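Local coordinates for mitogen activated protein kinase, putative (Leishmania donovani, PDB 4QNY) that probably acts as a mitogen-activated protein kinase, using magnesium-bound ATP to phosphorylate serine or threonine residues of other proteins in a signalling cascade, at residues A[80-85]-A[131-136]; A[106-111]-A[163-168]; A[248-253]-A[260-265]. All coordinates share one frame; numbering follows the deposited sequence. Where two conformers were deposited one is given.

Contacts 1 and 2 are neighbours near the middle of the kinase, their centres about 9 Å apart, and both rest on strand 164-166: buried amide side chains of contact 1 bond to its backbone, while contact 2 uses the side chain of Lys-165 from it, and Asp-168 in the loop that follows binds the magnesium. Contact 1 combines a salt bridge with amide bonding; contact 2 has no direct hydrogen bond between its segments, which meet through sulfur-methylene packing and a water beside the nucleotide. Contact 3, about 35 Å from contact 1 between centres, joins two short helices farther out, where an apolar pair is flanked by a lysine-asparagine hydrogen bond between exposed residues.

Contact 1: A[80-85]-A[131-136]; sequences DDNIIG and IYQALR
Asn-82 faces Gln-133 with their CA atoms 6.2 Å apart, where a type I turn over Asp-80 to Ile-83 leans against one side of helix 124-143. From the next turn of that helix Arg-136 reaches across: chi1 near 180° swings CG away from the backbone N of Arg-136, and the extended chain carries the guanidinium to Asp-80. The two flat groups lie nearly coplanar, 23° apart, in a two-pronged salt bridge: NH1 of Arg-136 meets OD2 of Asp-80 and its NH2 meets OD1 of Asp-80, both at 2.5 Å, a length probably too short to take literally. Asp suits the turn as well, because OD2 of Asp-80 also accepts a hydrogen bond from N of Asn-82 at 3.0 Å, from above the carboxylate plane, closing an Asx turn. The amides of Asn-82 and Gln-133 stand almost perpendicular, and ND2 of Asn-82 makes only a weak bond to OE1 of Gln-133 at 3.3 Å. Both buried amides find their main partners beyond the pair: Asn-82 ND2 binds Leu-164 O, while Gln-133 OE1 accepts from Leu-164 N and its NE2 donates to Cys-162 O. The turn and the helix thus meet strand 164-166 together, and helix 206-219 packs on Ile-131 and Ala-134.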
loop_
_atom_site.group_PDB
_atom_site.type_symbol
_atom_site.label_atom_id
_atom_site.label_comp_id
_atom_site.label_asym_id
_atom_site.label_seq_id
_atom_site.Cartn_x
_atom_site.Cartn_y
_atom_site.Cartn_z
ATOM N N ASP A 80 -8.540 -13.138 3.481
ATOM C CA ASP A 80 -9.642 -12.193 3.599
ATOM C C ASP A 80 -10.020 -11.629 2.235
ATOM O O ASP A 80 -9.198 -11.594 1.320
ATOM C CB ASP A 80 -9.264 -11.066 4.564
ATOM C CG ASP A 80 -10.439 -10.180 4.916
ATOM O OD1 ASP A 80 -11.234 -10.568 5.798
ATOM O OD2 ASP A 80 -10.561 -9.091 4.317
ATOM N N ASP A 81 -11.266 -11.185 2.099
ATOM C CA ASP A 81 -11.775 -10.712 0.818
ATOM C C ASP A 81 -11.233 -9.335 0.428
ATOM O O ASP A 81 -11.222 -8.985 -0.750
ATOM C CB ASP A 81 -13.304 -10.679 0.836
ATOM C CG ASP A 81 -13.917 -12.060 0.961
ATOM O OD1 ASP A 81 -13.655 -12.909 0.083
ATOM O OD2 ASP A 81 -14.659 -12.298 1.937
ATOM N N ASN A 82 -10.785 -8.561 1.410
ATOM C CA ASN A 82 -10.262 -7.224 1.133
ATOM C C ASN A 82 -8.738 -7.173 1.144
ATOM O O ASN A 82 -8.140 -6.095 1.151
ATOM C CB ASN A 82 -10.831 -6.213 2.131
ATOM C CG ASN A 82 -12.324 -5.998 1.955
ATOM O OD1 ASN A 82 -13.084 -6.007 2.922
ATOM N ND2 ASN A 82 -12.751 -5.806 0.711
ATOM N N ILE A 83 -8.115 -8.346 1.149
ATOM C CA ILE A 83 -6.667 -8.460 1.018
ATOM C C ILE A 83 -6.360 -9.451 -0.098
ATOM O O ILE A 83 -6.879 -10.568 -0.095
ATOM C CB ILE A 83 -6.001 -8.920 2.331
ATOM C CG1 ILE A 83 -6.328 -7.948 3.468
ATOM C CG2 ILE A 83 -4.495 -9.044 2.154
ATOM C CD1 ILE A 83 -5.827 -8.400 4.824
ATOM N N ILE A 84 -5.529 -9.041 -1.053
ATOM C CA ILE A 84 -5.254 -9.863 -2.228
ATOM C C ILE A 84 -4.689 -11.228 -1.822
ATOM O O ILE A 84 -3.791 -11.330 -0.982
ATOM C CB ILE A 84 -4.293 -9.144 -3.214
ATOM C CG1 ILE A 84 -4.243 -9.886 -4.551
ATOM C CG2 ILE A 84 -2.904 -8.958 -2.613
ATOM C CD1 ILE A 84 -5.534 -9.802 -5.339
ATOM N N GLY A 85 -5.256 -12.280 -2.403
ATOM C CA GLY A 85 -4.939 -13.638 -2.000
ATOM C C GLY A 85 -3.747 -14.238 -2.718
ATOM O O GLY A 85 -3.336 -13.762 -3.776
ATOM N N ILE A 131 -13.596 3.193 0.776
ATOM C CA ILE A 131 -12.927 3.565 2.017
ATOM C C ILE A 131 -13.143 2.538 3.128
ATOM O O ILE A 131 -12.200 2.173 3.832
ATOM C CB ILE A 131 -13.399 4.950 2.504
ATOM C CG1 ILE A 131 -12.921 6.038 1.541
ATOM C CG2 ILE A 131 -12.884 5.237 3.905
ATOM C CD1 ILE A 131 -11.416 6.077 1.361
ATOM N N TYR A 132 -14.376 2.063 3.278
ATOM C CA TYR A 132 -14.678 1.095 4.328
ATOM C C TYR A 132 -13.938 -0.221 4.107
ATOM O O TYR A 132 -13.427 -0.817 5.054
ATOM C CB TYR A 132 -16.181 0.833 4.423
ATOM C CG TYR A 132 -16.540 -0.103 5.556
ATOM C CD1 TYR A 132 -16.641 0.364 6.860
ATOM C CD2 TYR A 132 -16.765 -1.454 5.325
ATOM C CE1 TYR A 132 -16.960 -0.487 7.901
ATOM C CE2 TYR A 132 -17.086 -2.313 6.360
ATOM C CZ TYR A 132 -17.183 -1.824 7.645
ATOM O OH TYR A 132 -17.503 -2.675 8.678
ATOM N N GLN A 133 -13.891 -0.672 2.857
ATOM C CA GLN A 133 -13.189 -1.906 2.518
ATOM C C GLN A 133 -11.699 -1.781 2.809
ATOM O O GLN A 133 -11.069 -2.726 3.283
ATOM C CB GLN A 133 -13.406 -2.266 1.048
ATOM C CG GLN A 133 -14.753 -2.900 0.750
ATOM C CD GLN A 133 -14.956 -3.151 -0.730
ATOM O OE1 GLN A 133 -14.923 -4.292 -1.189
ATOM N NE2 GLN A 133 -15.168 -2.080 -1.487
ATOM N N ALA A 134 -11.143 -0.607 2.529
ATOM C CA ALA A 134 -9.729 -0.352 2.773
ATOM C C ALA A 134 -9.427 -0.325 4.268
ATOM O O ALA A 134 -8.417 -0.869 4.715
ATOM C CB ALA A 134 -9.307 0.956 2.121
ATOM N N LEU A 135 -10.309 0.308 5.035
ATOM C CA LEU A 135 -10.156 0.391 6.485
ATOM C C LEU A 135 -10.321 -0.972 7.143
ATOM O O LEU A 135 -9.552 -1.342 8.029
ATOM C CB LEU A 135 -11.166 1.378 7.073
ATOM C CG LEU A 135 -10.904 2.859 6.808
ATOM C CD1 LEU A 135 -12.134 3.680 7.148
ATOM C CD2 LEU A 135 -9.703 3.336 7.610
ATOM N N ARG A 136 -11.333 -1.712 6.704
ATOM C CA ARG A 136 -11.586 -3.053 7.214
ATOM C C ARG A 136 -10.383 -3.963 6.971
ATOM O O ARG A 136 -10.045 -4.803 7.806
ATOM C CB ARG A 136 -12.840 -3.638 6.563
ATOM C CG ARG A 136 -13.182 -5.039 7.022
ATOM C CD ARG A 136 -14.197 -5.682 6.094
ATOM N NE ARG A 136 -14.219 -7.134 6.244
ATOM C CZ ARG A 136 -13.313 -7.952 5.716
ATOM N NH1 ARG A 136 -12.308 -7.462 5.002
ATOM N NH2 ARG A 136 -13.411 -9.260 5.903
#

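Contact 2: A[106-111]-A[163-168]; sequences DIMETD and DLKICD. With MG (magnesium ion), chain C; ANP (phosphoaminophosphonic acid-adenylate ester), chain D.
Met-108 and Lys-165 mark the closest approach of the two backbones, their CA atoms 8.1 Å apart, too far for strand pairing; strand 156-158 lies between strands 110-111 and 164-166 in their small antiparallel sheet. Side chains bridge the gap. The methionine bends at chi2 and chi3 (-69° and -71°), folding its thioether across the extended lysine at about a right angle. SD of Met-108 rests on CD of Lys-165 at 3.6 Å, while CE of Met-108 lies 3.6 Å from O of Asp-163. A flexible, polarisable methionine suits such a place, and the lysine offers a long methylene stem for it to lie on while its ammonium goes on toward Asp-106. The two charges stop short of a salt bridge: a water spans them, accepting from NZ of Lys-165 at 2.7 Å and donating to OD2 of Asp-106 at 3.0 Å.

Residues 106-108 belong to the hinge of the kinase, which binds the adenine of the ATP analogue. The backbone O of Asp-106 accepts from N6 of the nucleotide, and the backbone N of Met-108 donates to N1 at 3.1 Å, nearly straight at 163°. CD1 of Ile-107 approaches N1 of the nucleotide obliquely, at 3.4 Å. Asp-111, capping the helix that follows, accepts from the ribose O2', though the length there is doubtful. At the far end Asp-168, the first residue of the DFG motif, binds the magnesium ion through OD2 at 2.1 Å; two nucleotide oxygens, two waters and Asn-155 complete six ligands. Backbone groups thus make the base's hydrogen bonds here, so its recognition probably depends little on hinge side-chain polarity, whereas Asp-111 probably binds the ribose and Asp-168, with Asn-155, the magnesium that joins the phosphates.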
loop_
_atom_site.group_PDB
_atom_site.type_symbol
_atom_site.label_atom_id
_atom_site.label_comp_id
_atom_site.label_asym_id
_atom_site.label_seq_id
_atom_site.Cartn_x
_atom_site.Cartn_y
_atom_site.Cartn_z
ATOM N N ASP A 106 -4.602 -13.835 -6.971
ATOM C CA ASP A 106 -5.900 -13.621 -7.601
ATOM C C ASP A 106 -5.852 -12.369 -8.469
ATOM O O ASP A 106 -5.081 -11.449 -8.200
ATOM C CB ASP A 106 -7.006 -13.494 -6.551
ATOM C CG ASP A 106 -7.282 -14.799 -5.831
ATOM O OD1 ASP A 106 -7.336 -15.851 -6.503
ATOM O OD2 ASP A 106 -7.448 -14.773 -4.594
ATOM N N ILE A 107 -6.675 -12.334 -9.511
ATOM C CA ILE A 107 -6.662 -11.211 -10.438
ATOM C C ILE A 107 -7.720 -10.167 -10.073
ATOM O O ILE A 107 -8.837 -10.503 -9.675
ATOM C CB ILE A 107 -6.869 -11.689 -11.901
ATOM C CG1 ILE A 107 -6.685 -10.531 -12.885
ATOM C CG2 ILE A 107 -8.230 -12.351 -12.077
ATOM C CD1 ILE A 107 -5.284 -9.965 -12.901
ATOM N N MET A 108 -7.343 -8.898 -10.181
ATOM C CA MET A 108 -8.282 -7.798 -10.022
ATOM C C MET A 108 -8.283 -6.967 -11.301
ATOM O O MET A 108 -7.302 -6.961 -12.043
ATOM C CB MET A 108 -7.923 -6.941 -8.806
ATOM C CG MET A 108 -8.056 -7.670 -7.474
ATOM S SD MET A 108 -9.768 -8.027 -7.026
ATOM C CE MET A 108 -10.363 -6.382 -6.635
ATOM N N GLU A 109 -9.386 -6.272 -11.557
ATOM C CA GLU A 109 -9.569 -5.566 -12.822
ATOM C C GLU A 109 -8.584 -4.410 -13.008
ATOM O O GLU A 109 -8.017 -4.244 -14.087
ATOM C CB GLU A 109 -11.009 -5.057 -12.931
ATOM C CG GLU A 109 -12.042 -6.175 -13.000
ATOM C CD GLU A 109 -13.468 -5.661 -13.058
ATOM O OE1 GLU A 109 -13.660 -4.467 -13.369
ATOM O OE2 GLU A 109 -14.397 -6.453 -12.793
ATOM N N THR A 110 -8.380 -3.621 -11.958
ATOM C CA THR A 110 -7.482 -2.469 -12.024
ATOM C C THR A 110 -7.126 -1.986 -10.620
ATOM O O THR A 110 -7.390 -2.680 -9.640
ATOM C CB THR A 110 -8.112 -1.309 -12.824
ATOM O OG1 THR A 110 -7.205 -0.201 -12.864
ATOM C CG2 THR A 110 -9.423 -0.867 -12.187
ATOM N N ASP A 111 -6.519 -0.808 -10.516
ATOM C CA ASP A 111 -6.298 -0.215 -9.201
ATOM C C ASP A 111 -6.702 1.261 -9.187
ATOM O O ASP A 111 -7.061 1.827 -10.220
ATOM C CB ASP A 111 -4.839 -0.394 -8.756
ATOM C CG ASP A 111 -3.847 0.294 -9.673
ATOM O OD1 ASP A 111 -3.980 1.511 -9.902
ATOM O OD2 ASP A 111 -2.923 -0.375 -10.174
ATOM N N ASP A 163 -15.476 -3.861 -5.513
ATOM C CA ASP A 163 -14.783 -4.703 -4.545
ATOM C C ASP A 163 -13.332 -4.252 -4.452
ATOM O O ASP A 163 -12.726 -3.889 -5.457
ATOM C CB ASP A 163 -14.865 -6.180 -4.939
ATOM C CG ASP A 163 -16.272 -6.737 -4.828
ATOM O OD1 ASP A 163 -17.089 -6.156 -4.083
ATOM O OD2 ASP A 163 -16.559 -7.761 -5.483
ATOM N N LEU A 164 -12.776 -4.272 -3.245
ATOM C CA LEU A 164 -11.450 -3.713 -3.016
ATOM C C LEU A 164 -10.505 -4.723 -2.373
ATOM O O LEU A 164 -10.912 -5.504 -1.514
ATOM C CB LEU A 164 -11.563 -2.459 -2.142
ATOM C CG LEU A 164 -10.336 -1.565 -1.960
ATOM C CD1 LEU A 164 -10.772 -0.112 -1.890
ATOM C CD2 LEU A 164 -9.560 -1.943 -0.707
ATOM N N LYS A 165 -9.243 -4.701 -2.798
ATOM C CA LYS A 165 -8.216 -5.572 -2.229
ATOM C C LYS A 165 -6.871 -4.858 -2.112
ATOM O O LYS A 165 -6.353 -4.326 -3.095
ATOM C CB LYS A 165 -8.056 -6.843 -3.071
ATOM C CG LYS A 165 -9.228 -7.807 -2.983
ATOM C CD LYS A 165 -8.945 -9.097 -3.733
ATOM C CE LYS A 165 -10.149 -10.024 -3.704
ATOM N NZ LYS A 165 -9.896 -11.284 -4.458
ATOM N N ILE A 166 -6.308 -4.853 -0.907
ATOM C CA ILE A 166 -5.009 -4.232 -0.663
ATOM C C ILE A 166 -3.870 -5.170 -1.062
ATOM O O ILE A 166 -3.886 -6.352 -0.722
ATOM C CB ILE A 166 -4.848 -3.833 0.822
ATOM C CG1 ILE A 166 -5.820 -2.707 1.182
ATOM C CG2 ILE A 166 -3.417 -3.405 1.117
ATOM C CD1 ILE A 166 -5.616 -2.146 2.573
ATOM N N CYS A 167 -2.888 -4.641 -1.788
ATOM C CA CYS A 167 -1.743 -5.437 -2.217
ATOM C C CYS A 167 -0.416 -4.779 -1.846
ATOM O O CYS A 167 -0.390 -3.753 -1.164
ATOM C CB CYS A 167 -1.796 -5.677 -3.729
ATOM S SG CYS A 167 -1.497 -4.206 -4.740
ATOM N N ASP A 168 0.675 -5.396 -2.298
ATOM C CA ASP A 168 2.035 -4.884 -2.121
ATOM C C ASP A 168 2.443 -4.770 -0.651
ATOM O O ASP A 168 2.451 -3.681 -0.078
ATOM C CB ASP A 168 2.185 -3.523 -2.812
ATOM C CG ASP A 168 3.637 -3.148 -3.060
ATOM O OD1 ASP A 168 4.531 -3.729 -2.411
ATOM O OD2 ASP A 168 3.885 -2.265 -3.909
HETATM MG MG MG C . 2.925 -1.355 -5.592
HETATM P PG ANP D . 7.088 -4.558 -4.789
HETATM O O1G ANP D . 7.385 -5.377 -6.005
HETATM O O2G ANP D . 6.504 -5.498 -3.665
HETATM O O3G ANP D . 8.430 -3.907 -4.259
HETATM P PB ANP D . 5.400 -3.340 -6.714
HETATM O O1B ANP D . 6.540 -3.429 -7.676
HETATM O O2B ANP D . 4.633 -2.011 -6.976
HETATM N N3B ANP D . 5.967 -3.329 -5.130
HETATM P PA ANP D . 2.866 -4.455 -6.812
HETATM O O1A ANP D . 2.435 -3.172 -6.208
HETATM O O2A ANP D . 2.412 -5.677 -6.008
HETATM O O3A ANP D . 4.455 -4.566 -6.925
HETATM O "O5'" ANP D . 2.304 -4.510 -8.292
HETATM C "C5'" ANP D . 2.472 -3.414 -9.215
HETATM C "C4'" ANP D . 1.176 -3.190 -9.954
HETATM O "O4'" ANP D . 0.711 -4.432 -10.519
HETATM C "C3'" ANP D . 0.012 -2.698 -9.105
HETATM O "O3'" ANP D . 0.061 -1.285 -8.940
HETATM C "C2'" ANP D . -1.198 -3.137 -9.930
HETATM O "O2'" ANP D . -1.512 -2.192 -10.947
HETATM C "C1'" ANP D . -0.705 -4.451 -10.552
HETATM N N9 ANP D . -1.168 -5.642 -9.849
HETATM C C8 ANP D . -0.568 -6.261 -8.788
HETATM N N7 ANP D . -1.208 -7.321 -8.346
HETATM C C5 ANP D . -2.310 -7.396 -9.184
HETATM C C6 ANP D . -3.390 -8.305 -9.243
HETATM N N6 ANP D . -3.537 -9.341 -8.416
HETATM N N1 ANP D . -4.325 -8.102 -10.199
HETATM C C2 ANP D . -4.185 -7.064 -11.029
HETATM N N3 ANP D . -3.213 -6.148 -11.067
HETATM C C4 ANP D . -2.304 -6.374 -10.113
HETATM O O HOH W 1 -8.253 -12.507 -2.774
HETATM O O HOH W 2 2.134 -0.465 -7.266
HETATM O O HOH W 3 3.812 0.355 -5.122
#

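Contact 3: A[248-253]-A[260-265]; sequences EDINSV and KYLKKK
Ile-250 lays its branched side chain over one methyl of Leu-262: CD2 of the leucine sits 3.8 Å from CG1 of Ile-250 and 3.9 Å from its CG2, almost in the fork between the two branches. The isoleucine tip continues past, its CD1 reaching CG of Leu-262 at 4.0 Å, and the two side chains cross obliquely. With CG2 anti to the backbone N and CG1 anti to the carbonyl carbon (chi1 -62°), Ile-250 spreads both arms toward the other helix, so both branches of the isoleucine meet the leucine. The backbones stay 7.6 Å apart at the CA atoms of Ile-250 and Leu-262, and the contact between them is made by these side chains.

Lys-263 closes the outer edge. Its chain, extended beyond CG, passes Ile-250 at a slant, with CE of Lys-263 4.0 Å from CG2 of Ile-250, and ends at Asn-251. There NZ of Lys-263 donates to OD1 of Asn-251 at 2.7 Å, approaching in the carbonyl plane on a lone pair, with a C=O...N angle of 144°. A lysine suits this rim: its methylenes lie over CG2 of Ile-250 while the ammonium stays at the surface, and a neutral asparagine offers it an oxygen. Asn-251 also stands at the second position of the type I turn from Ile-250 to Val-253.

Leu-262 also packs against Val-239 of helix 231-242, Met-198 and Phe-294, and Ile-250 touches Pro-245. The two short helices, 247-250 and 256-264, are folded against each other; lying in sequence between helices 231-242 and 282-291, they probably correspond to the MAP kinase insert, a feature of CMGC kinases.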
loop_
_atom_site.group_PDB
_atom_site.type_symbol
_atom_site.label_atom_id
_atom_site.label_comp_id
_atom_site.label_asym_id
_atom_site.label_seq_id
_atom_site.Cartn_x
_atom_site.Cartn_y
_atom_site.Cartn_z
ATOM N N GLU A 248 2.585 22.341 20.816
ATOM C CA GLU A 248 2.591 21.076 21.543
ATOM C C GLU A 248 2.537 19.880 20.597
ATOM O O GLU A 248 3.041 18.804 20.914
ATOM C CB GLU A 248 1.418 21.020 22.524
ATOM N N ASP A 249 1.919 20.072 19.435
ATOM C CA ASP A 249 1.841 19.009 18.438
ATOM C C ASP A 249 3.153 18.880 17.673
ATOM O O ASP A 249 3.593 17.774 17.364
ATOM C CB ASP A 249 0.684 19.262 17.469
ATOM C CG ASP A 249 -0.663 18.915 18.070
ATOM O OD1 ASP A 249 -0.732 17.937 18.843
ATOM O OD2 ASP A 249 -1.652 19.618 17.770
ATOM N N ILE A 250 3.772 20.018 17.371
ATOM C CA ILE A 250 5.067 20.035 16.703
ATOM C C ILE A 250 6.114 19.333 17.563
ATOM O O ILE A 250 6.918 18.550 17.060
ATOM C CB ILE A 250 5.528 21.474 16.395
ATOM C CG1 ILE A 250 4.540 22.156 15.446
ATOM C CG2 ILE A 250 6.925 21.476 15.791
ATOM C CD1 ILE A 250 4.896 23.586 15.124
ATOM N N ASN A 251 6.084 19.604 18.864
ATOM C CA ASN A 251 7.012 18.978 19.800
ATOM C C ASN A 251 6.738 17.490 20.005
ATOM O O ASN A 251 7.550 16.780 20.597
ATOM C CB ASN A 251 6.962 19.695 21.152
ATOM C CG ASN A 251 7.511 21.105 21.084
ATOM O OD1 ASN A 251 8.393 21.401 20.279
ATOM N ND2 ASN A 251 6.993 21.981 21.936
ATOM N N SER A 252 5.595 17.022 19.515
ATOM C CA SER A 252 5.187 15.637 19.718
ATOM C C SER A 252 5.641 14.722 18.583
ATOM O O SER A 252 5.652 13.500 18.729
ATOM C CB SER A 252 3.668 15.551 19.875
ATOM O OG SER A 252 3.255 14.215 20.108
ATOM N N VAL A 253 6.012 15.314 17.452
ATOM C CA VAL A 253 6.443 14.537 16.296
ATOM C C VAL A 253 7.663 15.158 15.626
ATOM O O VAL A 253 7.828 16.376 15.619
ATOM C CB VAL A 253 5.315 14.405 15.256
ATOM N N LYS A 260 12.472 22.161 14.501
ATOM C CA LYS A 260 13.073 23.489 14.430
ATOM C C LYS A 260 12.700 24.198 13.133
ATOM O O LYS A 260 12.375 25.385 13.136
ATOM C CB LYS A 260 14.594 23.395 14.560
ATOM N N TYR A 261 12.747 23.461 12.027
ATOM C CA TYR A 261 12.404 24.014 10.723
ATOM C C TYR A 261 10.929 24.394 10.648
ATOM O O TYR A 261 10.569 25.414 10.061
ATOM C CB TYR A 261 12.743 23.017 9.612
ATOM C CG TYR A 261 12.239 23.431 8.247
ATOM C CD1 TYR A 261 12.930 24.365 7.485
ATOM C CD2 TYR A 261 11.076 22.887 7.717
ATOM C CE1 TYR A 261 12.475 24.748 6.236
ATOM C CE2 TYR A 261 10.612 23.263 6.470
ATOM C CZ TYR A 261 11.316 24.193 5.735
ATOM O OH TYR A 261 10.859 24.571 4.493
ATOM N N LEU A 262 10.081 23.563 11.246
ATOM C CA LEU A 262 8.639 23.769 11.197
ATOM C C LEU A 262 8.221 25.006 11.989
ATOM O O LEU A 262 7.230 25.658 11.661
ATOM C CB LEU A 262 7.911 22.529 11.722
ATOM C CG LEU A 262 6.384 22.511 11.623
ATOM C CD1 LEU A 262 5.932 22.875 10.219
ATOM C CD2 LEU A 262 5.843 21.147 12.024
ATOM N N LYS A 263 8.987 25.329 13.026
ATOM C CA LYS A 263 8.678 26.475 13.874
ATOM C C LYS A 263 9.086 27.797 13.226
ATOM O O LYS A 263 8.408 28.810 13.397
ATOM C CB LYS A 263 9.357 26.326 15.236
ATOM C CG LYS A 263 8.755 25.234 16.105
ATOM C CD LYS A 263 9.591 24.987 17.348
ATOM C CE LYS A 263 9.018 23.849 18.178
ATOM N NZ LYS A 263 9.910 23.480 19.313
ATOM N N LYS A 264 10.195 27.781 12.492
ATOM C CA LYS A 264 10.677 28.974 11.799
ATOM C C LYS A 264 9.840 29.278 10.561
ATOM O O LYS A 264 9.944 30.358 9.980
ATOM C CB LYS A 264 12.148 28.814 11.401
ATOM C CG LYS A 264 13.138 29.024 12.536
ATOM C CD LYS A 264 14.571 29.016 12.023
ATOM C CE LYS A 264 14.838 30.186 11.087
ATOM N NZ LYS A 264 14.799 31.494 11.797
ATOM N N LYS A 265 9.016 28.316 10.161
ATOM C CA LYS A 265 8.190 28.460 8.969
ATOM C C LYS A 265 7.033 29.418 9.238
ATOM O O LYS A 265 6.526 29.488 10.359
ATOM C CB LYS A 265 7.662 27.097 8.513
ATOM C CG LYS A 265 6.993 27.104 7.147
#